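Local coordinates for protein Tube (Drosophila melanogaster, PDB 1D2Z) that recruits the kinase Pelle to the plasma membrane through its Death domain and activates it in Toll signalling for embryonic dorsoventral polarity, at residues Ser30-Arg33 against Lys34-Ile38; Ile38-Lys41 against Gly42-Val45; Ala58-Lys61 against Lys62-Tyr66; Gln89-Ile92 against Asp93-Thr97; Arg104-Val107 against Gly108-Leu111. One frame throughout, in Å; residues are numbered along the deposited sequence.

All five contacts belong to the Death domain, a helical bundle, and each joins neighbours along the chain. Contacts 2 and 3 lie nearest each other, their centres about 6 Å apart, and are tied by hydrogen bonds from Lys62 NZ to Gly42 O (2.8 Å) and from Lys41 N to Gly63 O (2.8 Å). Contact 1 packs on contact 4, about 12 Å away between centres, where Met36 SD meets Met91 CG at 3.6 Å. Contact 5 meets contact 2 through Val45 and Val109, and contact 4 through Pro105 and Trp95. Of the five, contact 1 is the one that also reaches the Pelle Death domain, through Cys31 and Lys34.

Contact 1 of 5, residues Ser30-Arg33 against Lys34-Ile38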
# COMPACT_ATOMS: atom_id res chain seq x y z
N SER B 30 -5.05 1.81 7.54
CA SER B 30 -4.19 2.35 8.59
C SER B 30 -2.70 2.05 8.35
O SER B 30 -1.95 1.80 9.29
CB SER B 30 -4.63 1.77 9.95
OG SER B 30 -6.02 1.95 10.15
N CYS B 31 -2.28 2.11 7.09
CA CYS B 31 -0.89 1.82 6.74
C CYS B 31 0.15 2.77 7.34
O CYS B 31 1.32 2.42 7.43
CB CYS B 31 -0.72 1.74 5.22
SG CYS B 31 -1.38 0.23 4.51
N TRP B 32 -0.29 3.95 7.77
CA TRP B 32 0.63 4.91 8.37
C TRP B 32 1.28 4.29 9.61
O TRP B 32 2.44 4.58 9.92
CB TRP B 32 -0.09 6.22 8.74
CG TRP B 32 -1.21 6.05 9.72
CD1 TRP B 32 -2.51 5.79 9.44
CD2 TRP B 32 -1.12 6.16 11.15
NE1 TRP B 32 -3.25 5.73 10.59
CE2 TRP B 32 -2.42 5.96 11.66
CE3 TRP B 32 -0.07 6.42 12.04
CZ2 TRP B 32 -2.70 6.00 13.03
CZ3 TRP B 32 -0.36 6.46 13.41
CH2 TRP B 32 -1.66 6.25 13.89
N ARG B 33 0.53 3.43 10.30
CA ARG B 33 1.04 2.76 11.49
C ARG B 33 2.22 1.85 11.14
O ARG B 33 3.22 1.81 11.86
CB ARG B 33 -0.05 1.93 12.18
CG ARG B 33 -1.21 2.75 12.71
CD ARG B 33 -2.05 1.95 13.70
NE ARG B 33 -3.27 2.67 14.05
CZ ARG B 33 -4.50 2.21 13.82
NH1 ARG B 33 -4.68 1.02 13.26
NH2 ARG B 33 -5.55 2.97 14.11
N LYS B 34 2.10 1.14 10.02
CA LYS B 34 3.16 0.24 9.58
C LYS B 34 4.44 1.00 9.25
O LYS B 34 5.54 0.57 9.60
CB LYS B 34 2.70 -0.57 8.37
CG LYS B 34 1.43 -1.37 8.61
CD LYS B 34 1.04 -2.16 7.38
CE LYS B 34 -0.28 -2.87 7.58
NZ LYS B 34 -0.59 -3.78 6.44
N LEU B 35 4.30 2.13 8.57
CA LEU B 35 5.46 2.96 8.22
C LEU B 35 6.09 3.55 9.48
O LEU B 35 7.29 3.42 9.70
CB LEU B 35 5.05 4.09 7.27
CG LEU B 35 6.06 5.22 7.01
CD1 LEU B 35 7.33 4.69 6.36
CD2 LEU B 35 5.42 6.29 6.14
N MET B 36 5.26 4.16 10.32
CA MET B 36 5.73 4.80 11.55
C MET B 36 6.50 3.86 12.46
O MET B 36 7.52 4.24 13.04
CB MET B 36 4.57 5.43 12.31
CG MET B 36 5.00 6.29 13.50
SD MET B 36 3.64 7.25 14.17
CE MET B 36 4.48 8.12 15.51
N SER B 37 6.03 2.62 12.54
CA SER B 37 6.63 1.59 13.39
C SER B 37 8.01 1.12 12.96
O SER B 37 8.77 0.65 13.80
CB SER B 37 5.69 0.39 13.49
OG SER B 37 4.50 0.73 14.17
N ILE B 38 8.32 1.23 11.68
CA ILE B 38 9.62 0.77 11.20
C ILE B 38 10.67 1.85 10.93
O ILE B 38 11.77 1.53 10.49
CB ILE B 38 9.49 -0.14 9.96
CG1 ILE B 38 9.02 0.66 8.74
CG2 ILE B 38 8.52 -1.29 10.26
CD1 ILE B 38 9.35 -0.01 7.41
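Lys34 begins the run by setting its CB 3.4 Å from Cys31 O, while its backbone N gives that oxygen a weak, bent bond. The rest of the lysine is extended and leads away, and its NZ is hydrogen-bonded to Gln72 of the Pelle chain. Leu35 N makes the straighter α-helical bond to Cys31 O (3.2 Å), and its side chain turns to Leu110 and Leu113 of helix 107-116. Met36 N bonds to Trp32 O at 2.9 Å. Its CG is anti to the backbone N (chi1 -172°) and the chain extended, which lays the thioether alongside the indole; SD lies 4.1 Å from Trp32 CZ3, near the ring plane, a Met-aromatic contact at the edge. One indole face is taken by Arg33 CG, 3.4 Å above the plane, and the guanidinium goes on to a salt bridge with Asp75. At Ser37, OG donates to Arg33 O (2.9 Å) and the backbone N does so too (3.0 Å), from opposite faces of the carbonyl. Here a carbonyl is gripped twice, which satisfies the serine hydroxyl and fixes its rotation, while Met36 packs on Met91 and Tyr66 and the indole is buried against helices 68-80 and 87-96.

Contact 2 of 5, residues Ile38-Lys41 against Gly42-Val45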
# COMPACT_ATOMS: atom_id res chain seq x y z
N ILE B 38 8.32 1.23 11.68
CA ILE B 38 9.62 0.77 11.20
C ILE B 38 10.67 1.85 10.93
O ILE B 38 11.77 1.53 10.49
CB ILE B 38 9.49 -0.14 9.96
CG1 ILE B 38 9.02 0.66 8.74
CG2 ILE B 38 8.52 -1.29 10.26
CD1 ILE B 38 9.35 -0.01 7.41
N ILE B 39 10.34 3.11 11.20
CA ILE B 39 11.29 4.21 10.99
C ILE B 39 12.48 4.00 11.91
O ILE B 39 12.35 4.07 13.13
CB ILE B 39 10.64 5.57 11.28
CG1 ILE B 39 9.58 5.89 10.22
CG2 ILE B 39 11.70 6.67 11.33
CD1 ILE B 39 8.66 7.04 10.58
N PRO B 40 13.66 3.70 11.33
CA PRO B 40 14.89 3.47 12.11
C PRO B 40 15.31 4.72 12.87
O PRO B 40 15.08 5.84 12.43
CB PRO B 40 15.91 3.10 11.03
CG PRO B 40 15.06 2.56 9.91
CD PRO B 40 13.93 3.53 9.90
N LYS B 41 15.93 4.50 14.02
CA LYS B 41 16.39 5.59 14.85
C LYS B 41 17.81 5.99 14.46
O LYS B 41 18.62 5.14 14.06
CB LYS B 41 16.36 5.16 16.32
CG LYS B 41 16.83 6.22 17.31
CD LYS B 41 16.97 5.63 18.70
CE LYS B 41 17.73 6.56 19.62
NZ LYS B 41 18.07 5.90 20.91
N GLY B 42 18.10 7.28 14.54
CA GLY B 42 19.43 7.79 14.24
C GLY B 42 20.02 7.51 12.88
O GLY B 42 21.19 7.13 12.77
N MET B 43 19.23 7.70 11.83
CA MET B 43 19.72 7.50 10.47
C MET B 43 20.47 8.72 9.97
O MET B 43 20.14 9.86 10.34
CB MET B 43 18.56 7.26 9.49
CG MET B 43 17.88 5.92 9.56
SD MET B 43 16.65 5.82 8.24
CE MET B 43 15.30 6.75 8.97
N ASP B 44 21.48 8.49 9.14
CA ASP B 44 22.23 9.56 8.51
C ASP B 44 21.39 9.73 7.24
O ASP B 44 21.70 9.17 6.19
CB ASP B 44 23.65 9.10 8.18
CG ASP B 44 24.52 10.21 7.57
OD1 ASP B 44 23.98 11.26 7.16
OD2 ASP B 44 25.75 10.01 7.49
N VAL B 45 20.27 10.43 7.39
CA VAL B 45 19.30 10.68 6.33
C VAL B 45 19.84 10.96 4.94
O VAL B 45 19.42 10.32 3.97
CB VAL B 45 18.32 11.80 6.74
CG1 VAL B 45 17.41 12.15 5.58
CG2 VAL B 45 17.50 11.35 7.92
O HOH W 1 16.18 8.28 11.73
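Met43 lies obliquely across the ring of Pro40, its thioether laid along one side of the pyrrolidine. The methionine's chi1 of -74° sets CG beside its own backbone N, 3.7 Å from Pro40 CB. With chi2 extended, SD lies 3.9 Å from Pro40 CD; the bend at chi3 (-80°) then turns the methyl in, CE 3.6 Å from the same carbon. CE is also 3.6 Å from Pro40 O, and more loosely 4.3 Å from Ile39 CG2. The two residues stand on either side of a turn in the loop that joins helix 31-38 to helix 45-49 of the Death domain, with Lys41 and Gly42 at its bend. Gly42 has a positive phi of 58°, and a CB there would clash with Lys41 C. A water takes the place of a direct backbone bond across the turn, donating to Pro40 O (2.8 Å) and accepting from Met43 N (3.1 Å), so that both polar atoms are satisfied beside the apolar pair. Beyond the loop, Glu59 of helix 56-59 touches both Pro40 and Met43, and Val109 of helix 107-116 packs on the methionine.

Contact 3 of 5, residues Ala58-Lys61 against Lys62-Tyr66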
# COMPACT_ATOMS: atom_id res chain seq x y z
N ALA B 58 20.80 -3.00 8.77
CA ALA B 58 21.91 -2.31 9.41
C ALA B 58 21.41 -1.12 10.23
O ALA B 58 21.82 -0.92 11.38
CB ALA B 58 22.93 -1.86 8.38
N GLU B 59 20.47 -0.36 9.66
CA GLU B 59 19.91 0.81 10.33
C GLU B 59 19.13 0.54 11.61
O GLU B 59 19.17 1.34 12.55
CB GLU B 59 19.04 1.63 9.37
CG GLU B 59 19.80 2.33 8.25
CD GLU B 59 20.91 3.24 8.76
OE1 GLU B 59 20.73 3.92 9.79
OE2 GLU B 59 21.98 3.28 8.11
N ILE B 60 18.43 -0.59 11.67
CA ILE B 60 17.62 -0.92 12.85
C ILE B 60 18.38 -1.39 14.09
O ILE B 60 17.80 -1.54 15.16
CB ILE B 60 16.49 -1.91 12.51
CG1 ILE B 60 17.06 -3.23 11.98
CG2 ILE B 60 15.54 -1.27 11.51
CD1 ILE B 60 16.00 -4.24 11.58
N LYS B 61 19.69 -1.61 13.94
CA LYS B 61 20.52 -2.03 15.07
C LYS B 61 20.50 -0.91 16.12
O LYS B 61 20.62 -1.16 17.32
CB LYS B 61 21.96 -2.30 14.61
CG LYS B 61 22.08 -3.41 13.58
CD LYS B 61 23.53 -3.74 13.28
CE LYS B 61 23.65 -4.82 12.20
NZ LYS B 61 23.01 -6.11 12.61
N LYS B 62 20.29 0.31 15.65
CA LYS B 62 20.21 1.49 16.51
C LYS B 62 18.81 1.66 17.08
O LYS B 62 18.52 2.64 17.77
CB LYS B 62 20.64 2.73 15.73
CG LYS B 62 22.13 2.74 15.39
CD LYS B 62 22.50 3.87 14.44
CE LYS B 62 21.91 3.65 13.05
NZ LYS B 62 22.36 4.69 12.09
N GLY B 63 17.94 0.69 16.80
CA GLY B 63 16.57 0.73 17.30
C GLY B 63 15.62 1.53 16.43
O GLY B 63 16.01 2.05 15.39
N PHE B 64 14.36 1.61 16.86
CA PHE B 64 13.33 2.34 16.12
C PHE B 64 13.07 3.70 16.75
O PHE B 64 13.11 3.85 17.97
CB PHE B 64 12.05 1.52 16.06
CG PHE B 64 12.19 0.25 15.27
CD1 PHE B 64 12.16 0.27 13.88
CD2 PHE B 64 12.41 -0.96 15.92
CE1 PHE B 64 12.34 -0.89 13.15
CE2 PHE B 64 12.60 -2.13 15.19
CZ PHE B 64 12.56 -2.10 13.80
N LYS B 65 12.78 4.69 15.91
CA LYS B 65 12.51 6.05 16.37
C LYS B 65 11.27 6.16 17.26
O LYS B 65 11.32 6.75 18.34
CB LYS B 65 12.37 7.00 15.18
CG LYS B 65 12.00 8.42 15.59
CD LYS B 65 12.75 9.47 14.78
CE LYS B 65 12.63 10.83 15.45
NZ LYS B 65 13.54 11.85 14.87
N TYR B 66 10.17 5.60 16.78
CA TYR B 66 8.91 5.64 17.51
C TYR B 66 8.52 4.28 18.09
O TYR B 66 9.01 3.25 17.64
CB TYR B 66 7.80 6.14 16.59
CG TYR B 66 8.05 7.49 15.96
CD1 TYR B 66 7.99 8.66 16.73
CD2 TYR B 66 8.33 7.61 14.60
CE1 TYR B 66 8.19 9.91 16.15
CE2 TYR B 66 8.53 8.86 14.02
CZ TYR B 66 8.46 10.00 14.80
OH TYR B 66 8.66 11.24 14.23
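Where the chain passes from helix 56-59 into the loop leading to helix 68-80, Glu59 and Lys62 form a surface salt bridge. The two side chains run alongside each other in the same direction. Glu59 bends at chi2 (-55°) and Lys62 at chi3, which brings NZ to 2.9 Å from Glu59 OE1 on the syn side of the carboxylate, 26° out of its plane. The ammonium has a second acceptor in Gly42 O, so it ties this turn to the loop before helix 45-49. A glutamine here in place of Glu59 would take away the carboxylate charge, and the Lys62 ammonium would probably be held less firmly beside Gly42 O.

In this loop of the Death domain bundle the backbone bonds are of the i to i+3 kind: Lys62 N makes a weak bond to Glu59 O (3.5 Å), and Gly63 N a shorter one to Ile60 O (2.8 Å), coming from above the carbonyl plane. Gly63 has backbone angles that would press any CB against the preceding carbonyl oxygen. Past it, Phe64 folds back alongside Ile60, whose CG2 meets ring atom CE1 at 3.6 Å, approaching obliquely.

Contact 4 of 5, residues Gln89-Ile92 against Asp93-Thr97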
# COMPACT_ATOMS: atom_id res chain seq x y z
N GLN B 89 -1.52 12.25 7.88
CA GLN B 89 -1.11 13.65 7.78
C GLN B 89 -0.47 14.07 9.11
O GLN B 89 0.61 14.68 9.13
CB GLN B 89 -2.32 14.53 7.47
CG GLN B 89 -2.04 16.01 7.31
CD GLN B 89 -3.23 16.76 6.76
OE1 GLN B 89 -3.16 17.36 5.68
NE2 GLN B 89 -4.34 16.72 7.48
N MET B 90 -1.12 13.72 10.21
CA MET B 90 -0.60 14.05 11.54
C MET B 90 0.72 13.32 11.78
O MET B 90 1.64 13.89 12.37
CB MET B 90 -1.61 13.70 12.63
CG MET B 90 -2.82 14.61 12.65
SD MET B 90 -4.02 14.15 13.91
CE MET B 90 -2.95 13.87 15.27
N MET B 91 0.80 12.08 11.31
CA MET B 91 2.02 11.28 11.48
C MET B 91 3.19 11.95 10.76
O MET B 91 4.27 12.08 11.32
CB MET B 91 1.80 9.86 10.94
CG MET B 91 3.02 8.95 11.03
SD MET B 91 4.16 9.12 9.64
CE MET B 91 3.29 8.23 8.40
N ILE B 92 2.96 12.37 9.52
CA ILE B 92 4.00 13.01 8.73
C ILE B 92 4.37 14.39 9.29
O ILE B 92 5.55 14.72 9.35
CB ILE B 92 3.61 13.08 7.23
CG1 ILE B 92 3.48 11.65 6.69
CG2 ILE B 92 4.65 13.85 6.42
CD1 ILE B 92 2.87 11.54 5.31
N ASP B 93 3.38 15.15 9.77
CA ASP B 93 3.64 16.47 10.35
C ASP B 93 4.63 16.35 11.52
O ASP B 93 5.51 17.18 11.69
CB ASP B 93 2.35 17.13 10.87
CG ASP B 93 1.45 17.62 9.75
OD1 ASP B 93 1.94 17.90 8.64
OD2 ASP B 93 0.24 17.74 10.00
N GLU B 94 4.46 15.29 12.30
CA GLU B 94 5.33 15.03 13.44
C GLU B 94 6.71 14.55 12.97
O GLU B 94 7.74 15.02 13.46
CB GLU B 94 4.69 13.97 14.34
CG GLU B 94 5.52 13.57 15.57
CD GLU B 94 5.62 14.68 16.60
OE1 GLU B 94 4.61 15.36 16.87
OE2 GLU B 94 6.73 14.86 17.16
N TRP B 95 6.73 13.63 12.01
CA TRP B 95 7.97 13.06 11.49
C TRP B 95 8.84 14.05 10.70
O TRP B 95 10.05 14.12 10.93
CB TRP B 95 7.67 11.82 10.64
CG TRP B 95 8.89 11.03 10.23
CD1 TRP B 95 10.07 10.92 10.91
CD2 TRP B 95 9.05 10.26 9.03
NE1 TRP B 95 10.96 10.13 10.20
CE2 TRP B 95 10.35 9.72 9.04
CE3 TRP B 95 8.21 9.98 7.93
CZ2 TRP B 95 10.85 8.92 8.00
CZ3 TRP B 95 8.70 9.19 6.90
CH2 TRP B 95 10.01 8.66 6.94
N LYS B 96 8.22 14.81 9.80
CA LYS B 96 8.94 15.77 8.95
C LYS B 96 9.77 16.82 9.69
O LYS B 96 10.78 17.29 9.16
CB LYS B 96 7.95 16.47 8.01
CG LYS B 96 7.07 17.50 8.71
CD LYS B 96 6.01 18.08 7.80
CE LYS B 96 5.24 19.17 8.52
NZ LYS B 96 4.07 19.62 7.72
N THR B 97 9.34 17.20 10.89
CA THR B 97 10.04 18.20 11.68
C THR B 97 10.94 17.57 12.73
O THR B 97 11.65 18.27 13.45
CB THR B 97 9.05 19.15 12.41
OG1 THR B 97 8.32 18.40 13.39
CG2 THR B 97 8.07 19.78 11.43
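With chi1 near 180°, Gln89 sends CG away from its backbone N, and Asp93, at chi1 -73°, keeps its carboxylate beside its own N; the two side chains thus run next to each other, Gln89 CG 3.9 Å from Asp93 OD2. Their amide and carboxylate planes are only 15° apart. The carboxylate also lies against a carbonyl, OD2 being 3.2 Å from Gln89 O, an approach of two acceptors that is not a bond and is probably eased by the nearby ammonium: Lys96 NZ reaches Asp93 OD1 at 2.9 Å in a salt bridge, arriving from above the carboxylate plane. An asparagine at Asp93 would probably leave the Lys96 ammonium without its charged mate and free to swing away from the helix.

All this sits on helix 87-96 of the Death domain bundle, whose regular i to i+4 bonds include Asp93 N to Gln89 O and Trp95 N to Met91 O. The bond of Lys96 N to Ile92 O is short at 2.7 Å and almost straight (172°). On the buried flank, Met91 SD approaches Trp95 CE3 obliquely at 4.5 Å. Met91 is packed there against Trp32, Leu35 and Met36 of helix 31-38, and the indole of Trp95 rests on Ile39 and Pro105. Ile92 turns instead to Ile19 and Leu22 of helix 16-27, while Met90 meets Ile74 and Ala77 of helix 68-80.

Contact 5 of 5, residues Arg104-Val107 against Gly108-Leu111; sequences RPTV and GVLL
This is a helix N-cap, buried in the Death domain where the loop after helix 87-96 enters helix 107-116. Thr106 is the N-cap residue. Its OG1 accepts from Val109 N, a capping bond that is weak in length (3.5 Å) though well directed, with an N-H...O angle of 158°. A chi1 of 55° holds OG1 between the backbone N and the carbonyl carbon, turned toward the first turn. The threonine and valine side chains cross at about a right angle, and Val109 CG2 lies 3.5 Å from the same hydroxyl. Thr106 OG1 is also hydrogen-bonded to Ser49 OG, so the capping oxygen joins this helix to helix 45-49.

The backbone then takes up the regular pattern, Leu110 N to Thr106 O at 2.9 Å and Leu111 N to Val107 O at 2.9 Å. Leu110 CB sits 3.5 Å from Thr106 O and Leu111 CB 3.4 Å from Val107 O, each close to the carbonyl oxygen that its own N-H bonds. The side chains of Val107, Leu110 and Leu111 pack against Val126 of helix 120-130, and Leu110 also touches Trp95 of helix 87-96. Thr106 N is buried with no partner in the model. One hydroxyl thus serves both the Val109 N-H and Ser49 of a neighbouring helix; the capping bond, weak by itself, is accompanied by a second link that probably limits the rotation of the hydroxyl.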
# COMPACT_ATOMS: atom_id res chain seq x y z
N ARG B 104 16.35 15.09 9.65
CA ARG B 104 15.07 15.38 9.01
C ARG B 104 14.86 14.41 7.84
O ARG B 104 15.64 14.40 6.89
CB ARG B 104 15.06 16.81 8.46
CG ARG B 104 15.24 17.90 9.49
CD ARG B 104 13.96 18.17 10.26
NE ARG B 104 14.03 19.43 11.00
CZ ARG B 104 14.72 19.60 12.12
NH1 ARG B 104 15.41 18.60 12.65
NH2 ARG B 104 14.73 20.79 12.71
N PRO B 105 13.77 13.62 7.88
CA PRO B 105 13.48 12.65 6.82
C PRO B 105 13.34 13.26 5.43
O PRO B 105 12.85 14.38 5.26
CB PRO B 105 12.19 12.01 7.30
CG PRO B 105 11.54 13.09 8.11
CD PRO B 105 12.70 13.62 8.89
N THR B 106 13.75 12.49 4.43
CA THR B 106 13.70 12.90 3.03
C THR B 106 12.82 11.96 2.20
O THR B 106 12.44 10.88 2.66
CB THR B 106 15.11 12.90 2.41
OG1 THR B 106 15.70 11.61 2.61
CG2 THR B 106 15.99 13.97 3.06
N VAL B 107 12.55 12.37 0.96
CA VAL B 107 11.75 11.59 0.02
C VAL B 107 12.39 10.23 -0.28
O VAL B 107 11.69 9.24 -0.47
CB VAL B 107 11.56 12.36 -1.32
CG1 VAL B 107 10.87 11.47 -2.35
CG2 VAL B 107 10.73 13.63 -1.09
N GLY B 108 13.72 10.21 -0.35
CA GLY B 108 14.46 8.98 -0.63
C GLY B 108 14.36 7.99 0.51
O GLY B 108 14.23 6.79 0.29
N VAL B 109 14.44 8.50 1.74
CA VAL B 109 14.33 7.67 2.93
C VAL B 109 12.89 7.15 3.04
O VAL B 109 12.67 5.99 3.36
CB VAL B 109 14.73 8.44 4.21
CG1 VAL B 109 14.22 7.73 5.45
CG2 VAL B 109 16.25 8.57 4.28
N LEU B 110 11.93 8.02 2.74
CA LEU B 110 10.52 7.63 2.79
C LEU B 110 10.24 6.50 1.79
O LEU B 110 9.65 5.49 2.16
CB LEU B 110 9.61 8.82 2.47
CG LEU B 110 8.15 8.50 2.14
CD1 LEU B 110 7.41 8.01 3.38
CD2 LEU B 110 7.46 9.73 1.56
N LEU B 111 10.69 6.68 0.56
CA LEU B 111 10.48 5.68 -0.49
C LEU B 111 11.00 4.30 -0.09
O LEU B 111 10.29 3.32 -0.20
CB LEU B 111 11.13 6.12 -1.81
CG LEU B 111 11.08 5.08 -2.94
CD1 LEU B 111 9.64 4.76 -3.27
CD2 LEU B 111 11.82 5.59 -4.19